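Local structure of pectinesterase (Aspergillus niger, 5C1E) at residues A[211-214]-A[215-219]. The protein hydrolyses the methyl esters of pectin to galacturonate units and methanol, and is probably involved in the maceration and soft-rotting of plant tissue. Sequence-based numbering, arbitrary orientation. Where two conformers were deposited one is given.
Sequences VSLT and EEVYL
The carbonyl oxygen of L213 accepts the backbone N-H of E216 at 2.9 Å (O to N), the bond that closes a type II beta turn, with an N-H...O angle of 157°. E215, in the third position, has positive phi (58°), which with the extended T214 before it gives the type II form. The turn then folds the side chain of E216 back over the segment before it. With CG beside its own backbone N (chi1 -58°) and the chain extended beyond, CG of E216 packs 3.3 Å from T214 O. OE1 of E216 comes 3.5 Å from CD2 of L213, the two side chains crossing at about a right angle. The other carboxylate oxygen works through solvent: one water donates to T214 O at 2.8 Å and to E216 OE2 at 3.1 Å, tying the central peptide of the turn to the carboxylate. On the buried side, CD1 of L213 meets CG2 of V217 at 4.2 Å, and both side chains also touch S178 of strand 175-178. Here the beta turn delivers the loop that follows strand 204-207 into strand 217-220, the last strand of one of the parallel sheets of the beta-helix. The turn thus pairs an apolar face, made by L213 and V217, with a water-bridged carboxylate on the exposed side.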
loop_
_atom_site.group_PDB
_atom_site.type_symbol
_atom_site.label_atom_id
_atom_site.label_comp_id
_atom_site.label_asym_id
_atom_site.label_seq_id
_atom_site.Cartn_x
_atom_site.Cartn_y
_atom_site.Cartn_z
ATOM N N VAL A 211 17.341 -12.519 2.179
ATOM C CA VAL A 211 16.757 -12.848 3.475
ATOM C C VAL A 211 16.081 -14.220 3.393
ATOM O O VAL A 211 15.319 -14.511 2.456
ATOM C CB VAL A 211 15.798 -11.740 3.975
ATOM C CG1 VAL A 211 14.451 -11.797 3.278
ATOM C CG2 VAL A 211 15.616 -11.834 5.480
ATOM N N SER A 212 16.394 -15.073 4.369
ATOM C CA SER A 212 15.842 -16.430 4.455
ATOM C C SER A 212 14.727 -16.459 5.507
ATOM O O SER A 212 14.979 -16.275 6.707
ATOM C CB SER A 212 16.934 -17.435 4.832
ATOM O OG SER A 212 17.607 -17.013 6.010
ATOM N N LEU A 213 13.511 -16.720 5.041
ATOM C CA LEU A 213 12.306 -16.610 5.855
ATOM C C LEU A 213 11.367 -17.795 5.636
ATOM O O LEU A 213 10.158 -17.656 5.787
ATOM C CB LEU A 213 11.573 -15.324 5.491
ATOM C CG LEU A 213 12.311 -14.017 5.781
ATOM C CD1 LEU A 213 11.512 -12.841 5.253
ATOM C CD2 LEU A 213 12.570 -13.862 7.273
ATOM N N THR A 214 11.914 -18.957 5.277
ATOM C CA THR A 214 11.066 -20.112 5.005
ATOM C C THR A 214 10.152 -20.377 6.198
ATOM O O THR A 214 10.617 -20.524 7.312
ATOM C CB THR A 214 11.903 -21.358 4.669
ATOM O OG1 THR A 214 12.690 -21.067 3.510
ATOM C CG2 THR A 214 11.002 -22.574 4.382
ATOM N N GLU A 215 8.848 -20.410 5.940
ATOM C CA GLU A 215 7.819 -20.665 6.963
ATOM C C GLU A 215 7.811 -19.686 8.145
ATOM O O GLU A 215 7.265 -20.000 9.196
ATOM C CB GLU A 215 7.903 -22.123 7.457
ATOM C CG GLU A 215 7.647 -23.105 6.325
ATOM C CD GLU A 215 7.454 -24.544 6.759
ATOM O OE1 GLU A 215 7.575 -24.851 7.956
ATOM O OE2 GLU A 215 7.152 -25.368 5.885
ATOM N N GLU A 216 8.363 -18.481 7.964
ATOM C CA GLU A 216 8.398 -17.492 9.045
ATOM C C GLU A 216 7.448 -16.316 8.840
ATOM O O GLU A 216 7.465 -15.358 9.621
ATOM C CB GLU A 216 9.816 -16.956 9.222
ATOM C CG GLU A 216 10.826 -18.040 9.529
ATOM C CD GLU A 216 12.183 -17.504 9.933
ATOM O OE1 GLU A 216 12.456 -16.302 9.769
ATOM O OE2 GLU A 216 12.976 -18.324 10.431
ATOM N N VAL A 217 6.650 -16.356 7.779
ATOM C CA VAL A 217 5.779 -15.230 7.450
ATOM C C VAL A 217 4.330 -15.702 7.517
ATOM O O VAL A 217 3.998 -16.816 7.091
ATOM C CB VAL A 217 6.140 -14.603 6.076
ATOM C CG1 VAL A 217 5.184 -13.487 5.691
ATOM C CG2 VAL A 217 7.556 -14.045 6.105
ATOM N N TYR A 218 3.472 -14.851 8.055
ATOM C CA TYR A 218 2.042 -15.120 8.093
ATOM C C TYR A 218 1.294 -14.182 7.170
ATOM O O TYR A 218 1.696 -13.039 6.947
ATOM C CB TYR A 218 1.518 -14.970 9.526
ATOM C CG TYR A 218 2.105 -15.992 10.484
ATOM C CD1 TYR A 218 1.529 -17.241 10.635
ATOM C CD2 TYR A 218 3.234 -15.694 11.229
ATOM C CE1 TYR A 218 2.065 -18.183 11.513
ATOM C CE2 TYR A 218 3.782 -16.618 12.106
ATOM C CZ TYR A 218 3.192 -17.858 12.248
ATOM O OH TYR A 218 3.745 -18.766 13.121
ATOM N N LEU A 219 0.205 -14.683 6.615
ATOM C CA LEU A 219 -0.628 -13.914 5.717
ATOM C C LEU A 219 -1.246 -12.728 6.470
ATOM O O LEU A 219 -1.488 -11.649 5.902
ATOM C CB LEU A 219 -1.717 -14.819 5.143
ATOM C CG LEU A 219 -1.236 -15.968 4.247
ATOM C CD1 LEU A 219 -2.389 -16.926 3.997
ATOM C CD2 LEU A 219 -0.649 -15.453 2.935
HETATM O O HOH W 1 13.273 -20.546 8.292
#